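PDB 5N0L: GTP-sensing transcriptional pleiotropic repressor CodY from Clostridioides difficile, which probably represses transcription in response to nutrient supply, its GAF domain here holding the branched-chain amino acid isoleucine as cofactor. Local coordinates for residues D30-A33 / G34-D38; E93-G97 / E98-E102. All blocks are in the same frame, centred on the assembly; numbering follows the deposited sequence.

Interaction 1: D30-A33 / G34-D38; sequences DLLA and GALGD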
ATOM      1  N   ASP A  30      18.026 -10.768   0.238  1.00 20.96           N
ATOM      2  CA  ASP A  30      19.029 -11.698   0.742  1.00 19.07           C
ATOM      3  C   ASP A  30      18.486 -13.161   0.809  1.00 20.32           C
ATOM      4  O   ASP A  30      19.258 -14.071   0.574  1.00 22.64           O
ATOM      5  CB  ASP A  30      19.567 -11.281   2.107  1.00 23.78           C
ATOM      6  CG  ASP A  30      20.669 -10.242   2.001  1.00 26.99           C
ATOM      7  OD1 ASP A  30      21.126  -9.889   0.924  1.00 24.25           O
ATOM      8  OD2 ASP A  30      21.019  -9.678   3.066  1.00 25.62           O
ATOM      9  N   LEU A  31      17.221 -13.341   1.143  1.00 20.63           N
ATOM     10  CA  LEU A  31      16.644 -14.700   1.304  1.00 21.37           C
ATOM     11  C   LEU A  31      16.545 -15.339  -0.090  1.00 23.09           C
ATOM     12  O   LEU A  31      17.031 -16.501  -0.242  1.00 23.35           O
ATOM     13  CB  LEU A  31      15.317 -14.664   1.981  1.00 23.54           C
ATOM     14  CG  LEU A  31      15.365 -14.218   3.470  1.00 27.00           C
ATOM     15  CD1 LEU A  31      13.962 -13.776   3.834  1.00 32.06           C
ATOM     16  CD2 LEU A  31      15.879 -15.365   4.319  1.00 30.61           C
ATOM     17  N   LEU A  32      16.129 -14.594  -1.067  1.00 21.06           N
ATOM     18  CA  LEU A  32      16.080 -15.219  -2.465  1.00 20.35           C
ATOM     19  C   LEU A  32      17.493 -15.443  -2.932  1.00 22.55           C
ATOM     20  O   LEU A  32      17.829 -16.474  -3.556  1.00 23.06           O
ATOM     21  CB  LEU A  32      15.341 -14.304  -3.400  1.00 20.59           C
ATOM     22  CG  LEU A  32      15.290 -14.687  -4.927  1.00 21.21           C
ATOM     23  CD1 LEU A  32      14.721 -16.098  -5.025  1.00 23.43           C
ATOM     24  CD2 LEU A  32      14.470 -13.733  -5.742  1.00 25.40           C
ATOM     25  N   ALA A  33      18.415 -14.474  -2.729  1.00 22.23           N
ATOM     26  CA  ALA A  33      19.772 -14.675  -3.193  1.00 23.39           C
ATOM     27  C   ALA A  33      20.399 -15.933  -2.561  1.00 21.69           C
ATOM     28  O   ALA A  33      21.244 -16.585  -3.230  1.00 23.00           O
ATOM     29  CB  ALA A  33      20.709 -13.441  -2.891  1.00 23.29           C
ATOM     30  N   GLY A  34      20.172 -16.158  -1.247  1.00 21.25           N
ATOM     31  CA  GLY A  34      20.673 -17.334  -0.528  1.00 23.41           C
ATOM     32  C   GLY A  34      20.096 -18.608  -1.188  1.00 22.78           C
ATOM     33  O   GLY A  34      20.810 -19.601  -1.247  1.00 24.38           O
ATOM     34  N   ALA A  35      18.822 -18.571  -1.450  1.00 21.26           N
ATOM     35  CA  ALA A  35      18.121 -19.798  -2.063  1.00 22.03           C
ATOM     36  C   ALA A  35      18.771 -20.091  -3.448  1.00 24.91           C
ATOM     37  O   ALA A  35      19.197 -21.207  -3.747  1.00 23.39           O
ATOM     38  CB  ALA A  35      16.691 -19.603  -2.157  1.00 21.67           C
ATOM     39  N   LEU A  36      18.884 -19.095  -4.263  1.00 21.55           N
ATOM     40  CA  LEU A  36      19.583 -19.197  -5.585  1.00 22.67           C
ATOM     41  C   LEU A  36      20.999 -19.596  -5.453  1.00 23.54           C
ATOM     42  O   LEU A  36      21.533 -20.408  -6.254  1.00 23.10           O
ATOM     43  CB  LEU A  36      19.611 -17.851  -6.309  1.00 26.73           C
ATOM     44  CG  LEU A  36      18.413 -17.429  -6.950  1.00 25.79           C
ATOM     45  CD1 LEU A  36      18.303 -15.970  -7.375  1.00 25.87           C
ATOM     46  CD2 LEU A  36      18.138 -18.337  -8.213  1.00 30.35           C
ATOM     47  N   GLY A  37      21.778 -18.980  -4.518  1.00 18.75           N
ATOM     48  CA  GLY A  37      23.264 -19.294  -4.498  1.00 18.60           C
ATOM     49  C   GLY A  37      23.406 -20.772  -3.926  1.00 19.90           C
ATOM     50  O   GLY A  37      24.380 -21.470  -4.238  1.00 24.28           O
ATOM     51  N   ASP A  38      22.435 -21.270  -3.159  1.00 22.42           N
ATOM     52  CA  ASP A  38      22.444 -22.663  -2.677  1.00 26.49           C
ATOM     53  C   ASP A  38      22.131 -23.572  -3.880  1.00 27.47           C
ATOM     54  O   ASP A  38      22.927 -24.491  -4.139  1.00 25.16           O
ATOM     55  CB  ASP A  38      21.387 -22.873  -1.614  1.00 34.70           C
ATOM     56  CG  ASP A  38      21.256 -24.284  -1.184  1.00 38.54           C
ATOM     57  OD1 ASP A  38      22.211 -24.883  -0.692  1.00 55.48           O
ATOM     58  OD2 ASP A  38      20.176 -24.853  -1.323  1.00 53.50           O
TER

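Interaction 2: E93-G97 / E98-E102; sequences ENLNG and EKILE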
ATOM      1  N   GLU A  93      24.493 -15.368 -21.066  1.00 23.58           N
ATOM      2  CA  GLU A  93      24.867 -16.566 -20.314  1.00 26.21           C
ATOM      3  C   GLU A  93      26.255 -16.970 -20.509  1.00 22.79           C
ATOM      4  O   GLU A  93      26.781 -16.880 -21.610  1.00 23.21           O
ATOM      5  CB  GLU A  93      23.943 -17.752 -20.514  1.00 34.78           C
ATOM      6  CG  GLU A  93      23.792 -18.294 -21.851  1.00 48.17           C
ATOM      7  CD  GLU A  93      23.526 -19.827 -21.843  1.00 62.08           C
ATOM      8  OE1 GLU A  93      23.225 -20.580 -20.854  1.00 45.76           O
ATOM      9  OE2 GLU A  93      23.688 -20.305 -22.919  1.00 62.15           O
ATOM     10  N   ASN A  94      26.861 -17.463 -19.434  1.00 23.79           N
ATOM     11  CA  ASN A  94      28.187 -18.056 -19.468  1.00 25.23           C
ATOM     12  C   ASN A  94      29.259 -17.192 -20.010  1.00 24.38           C
ATOM     13  O   ASN A  94      30.064 -17.588 -20.807  1.00 24.41           O
ATOM     14  CB  ASN A  94      28.151 -19.453 -20.232  1.00 25.50           C
ATOM     15  CG  ASN A  94      27.337 -20.444 -19.533  1.00 26.68           C
ATOM     16  OD1 ASN A  94      26.499 -21.198 -20.153  1.00 32.11           O
ATOM     17  ND2 ASN A  94      27.547 -20.517 -18.242  1.00 20.36           N
ATOM     18  N   LEU A  95      29.268 -15.918 -19.587  1.00 25.04           N
ATOM     19  CA  LEU A  95      30.339 -15.094 -19.845  1.00 24.87           C
ATOM     20  C   LEU A  95      31.559 -15.723 -19.107  1.00 25.18           C
ATOM     21  O   LEU A  95      31.462 -16.139 -17.924  1.00 26.36           O
ATOM     22  CB  LEU A  95      29.940 -13.687 -19.228  1.00 27.10           C
ATOM     23  CG  LEU A  95      30.870 -12.573 -19.436  1.00 30.36           C
ATOM     24  CD1 LEU A  95      30.925 -12.213 -20.905  1.00 32.60           C
ATOM     25  CD2 LEU A  95      30.302 -11.362 -18.642  1.00 29.31           C
ATOM     26  N   ASN A  96      32.665 -15.874 -19.848  1.00 23.67           N
ATOM     27  CA  ASN A  96      33.902 -16.614 -19.496  1.00 32.46           C
ATOM     28  C   ASN A  96      34.951 -16.138 -20.606  1.00 29.10           C
ATOM     29  O   ASN A  96      34.545 -15.590 -21.577  1.00 50.46           O
ATOM     30  CB  ASN A  96      33.477 -18.130 -19.648  1.00 33.15           C
ATOM     31  CG  ASN A  96      34.580 -19.149 -19.348  1.00 28.54           C
ATOM     32  OD1 ASN A  96      35.024 -19.808 -20.283  1.00 37.00           O
ATOM     33  ND2 ASN A  96      34.987 -19.354 -18.090  1.00 30.17           N
ATOM     34  N   GLY A  97      36.254 -16.313 -20.605  1.00 47.61           N
ATOM     35  CA  GLY A  97      37.102 -16.151 -19.624  1.00 32.33           C
ATOM     36  C   GLY A  97      37.478 -14.644 -19.939  1.00 35.03           C
ATOM     37  O   GLY A  97      36.978 -13.802 -19.240  1.00 33.20           O
ATOM     38  N   GLU A  98      38.287 -14.290 -20.949  1.00 37.09           N
ATOM     39  CA  GLU A  98      38.654 -12.840 -21.178  1.00 40.88           C
ATOM     40  C   GLU A  98      37.502 -11.958 -21.610  1.00 35.47           C
ATOM     41  O   GLU A  98      37.503 -10.718 -21.315  1.00 38.40           O
ATOM     42  CB  GLU A  98      39.853 -12.606 -22.129  1.00 49.46           C
ATOM     43  CG  GLU A  98      41.189 -13.018 -21.512  1.00 59.79           C
ATOM     44  CD  GLU A  98      42.355 -12.145 -21.931  1.00 69.47           C
ATOM     45  OE1 GLU A  98      43.174 -12.624 -22.738  1.00 68.95           O
ATOM     46  OE2 GLU A  98      42.443 -10.986 -21.436  1.00107.57           O
ATOM     47  N   LYS A  99      36.491 -12.522 -22.270  1.00 40.72           N
ATOM     48  CA  LYS A  99      35.310 -11.696 -22.528  1.00 37.81           C
ATOM     49  C   LYS A  99      34.679 -11.092 -21.234  1.00 33.42           C
ATOM     50  O   LYS A  99      33.997 -10.132 -21.347  1.00 39.59           O
ATOM     51  CB  LYS A  99      34.244 -12.454 -23.266  1.00 49.55           C
ATOM     52  CG  LYS A  99      33.651 -11.744 -24.484  1.00 56.06           C
ATOM     53  CD  LYS A  99      33.181 -12.799 -25.515  1.00 68.23           C
ATOM     54  CE  LYS A  99      32.123 -13.707 -24.910  1.00 71.35           C
ATOM     55  NZ  LYS A  99      32.518 -15.142 -24.677  1.00 86.82           N
ATOM     56  N   ILE A 100      34.831 -11.734 -20.068  1.00 29.72           N
ATOM     57  CA  ILE A 100      34.288 -11.221 -18.813  1.00 28.05           C
ATOM     58  C   ILE A 100      34.684  -9.750 -18.683  1.00 28.01           C
ATOM     59  O   ILE A 100      33.884  -8.936 -18.224  1.00 31.15           O
ATOM     60  CB  ILE A 100      34.809 -12.017 -17.605  1.00 25.98           C
ATOM     61  CG1 ILE A 100      34.120 -13.407 -17.488  1.00 29.68           C
ATOM     62  CG2 ILE A 100      34.464 -11.350 -16.303  1.00 25.79           C
ATOM     63  CD1 ILE A 100      34.960 -14.375 -16.679  1.00 31.84           C
ATOM     64  N   LEU A 101      35.888  -9.440 -19.079  1.00 28.81           N
ATOM     65  CA  LEU A 101      36.463  -8.091 -18.891  1.00 34.22           C
ATOM     66  C   LEU A 101      35.805  -6.949 -19.661  1.00 35.32           C
ATOM     67  O   LEU A 101      35.979  -5.775 -19.274  1.00 33.47           O
ATOM     68  CB  LEU A 101      37.971  -8.102 -19.163  1.00 36.80           C
ATOM     69  CG  LEU A 101      38.882  -8.966 -18.296  1.00 35.15           C
ATOM     70  CD1 LEU A 101      40.293  -8.915 -18.841  1.00 42.84           C
ATOM     71  CD2 LEU A 101      38.910  -8.550 -16.824  1.00 38.53           C
ATOM     72  N   GLU A 102      35.110  -7.263 -20.755  1.00 35.27           N
ATOM     73  CA  GLU A 102      34.383  -6.267 -21.507  1.00 43.56           C
ATOM     74  C   GLU A 102      33.267  -5.656 -20.615  1.00 40.12           C
ATOM     75  O   GLU A 102      33.017  -4.448 -20.677  1.00 39.86           O
ATOM     76  CB  GLU A 102      33.845  -6.864 -22.836  1.00 42.57           C
ATOM     77  CG  GLU A 102      34.958  -7.240 -23.823  1.00 54.56           C
ATOM     78  CD  GLU A 102      34.496  -8.128 -25.021  1.00 60.94           C
ATOM     79  OE1 GLU A 102      33.280  -8.181 -25.347  1.00 60.91           O
ATOM     80  OE2 GLU A 102      35.353  -8.782 -25.666  1.00 74.39           O
TER
HETATM   81  O   HOH W   1      36.498 -15.141 -23.455  1.00 39.16           O

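Interaction 1: D30-A33 / G34-D38
L36 sits against the carbonyl oxygen of L32 one turn back in the helix, its CG 3.6 Å from L32 O, and its CD1 meets L32 CG at 4.1 Å. The two leucines meet at a slant, L32 with CG anti to the backbone N (chi1 174°), L36 with CG beside the nitrogen and anti to the carbonyl carbon (chi1 -77°). Beneath them runs regular alpha-helical bonding from residue i+4 back to residue i. L36 N donates to L32 O at 2.9 Å in an almost straight bond, 176° at the hydrogen. The neighbouring links, G34 N to D30 O and A35 N to L31 O, are more bent, and so is G37 N to A33 O, the shortest of the four at 2.8 Å. A35 adds its methyl, with CB 3.6 Å from L32 O.

The buried side of this turn rests on the domain itself: L32 and L36 both touch helix 141-158, L32 at S150 and V154, L36 at I146 and S150, while A33 and L36 reach V44 of strand 43-48. A second subunit comes in as well, its I15 packing on L32 and L36 and its T18 on A35. At the start of the helix, D30 receives the backbone N-H of L56 on OD1.

Chemically the contact divides into a polar backbone and an apolar surface. The four i+4 bonds pair N-H and C=O groups within the helix, leaving the leucine and alanine side chains to pack on helix, sheet and neighbouring subunit, though the backbone of L32 also hydrogen-bonds to that subunit.

Interaction 2: E93-G97 / E98-E102
K99 and L95 meet where strand 92-95, the outermost strand of the GAF-domain sheet at this edge, gives way to the short helix 100-103. N94 and L95 both face T115 on the adjoining strand 114-122, a G1 beta bulge, and a cis peptide between N96 and G97 then turns the chain sharply.

E98 begins the second segment and keeps mostly to the turn, with its CB against G97 C. K99 follows, laying CB 3.6 Å from N96 O and 4.1 Å from L95 CD1. Its backbone also takes part through a water, which donates to N96 O at 2.7 Å and accepts from K99 N at 2.9 Å, bridging the two sides of the bend.

I100 carries most of the apolar contact. Its backbone N donates to G97 O, the one direct hydrogen bond between 93-97 and 98-102, and approaches from above the carbonyl plane, 48° out of it. Its CG1 lies beside the backbone N (chi1 -75°), which carries that branch back over the turn to within 3.7 Å of N96 N. L95 meets I100 at a slant: with the leucine CG anti to the backbone N (chi1 -176°), L95 CG comes to 3.9 Å from I100 CG1. Farther on, L101 and E102 continue into the helix, where L101 packs on H108.

The bend has a second tie, N96 ND2 to the backbone O of K113, a residue of the isoleucine pocket. I100 also touches E107 of that pocket, and its side chain lies about 6 Å from the bound isoleucine. At the bend itself, the terminal CD1 of I100 sits 3.3 Å from G97 O.

From the N terminus, the chain passes through helix 7-22 and strand 26-28 before interaction 1 forms within helix 30-40, joining residues one turn apart. Strands 43-48 and 53-57, the latter the far edge of the sheet, come next, then the two-stranded sheet of 67-68 and 75-76 and helix 79-85; interaction 2 then closes the short bend between strand 92-95 and helix 100-103. The two contacts follow in series, neither enclosing nor crossing the other, with centres about 23 Å apart and nearest atoms about 13 Å apart. Interaction 1 stays within one helix, whose side chains meet helix 141-158, the sheet and a second subunit, whereas interaction 2 lies at the edge strand, closer to the bound isoleucine.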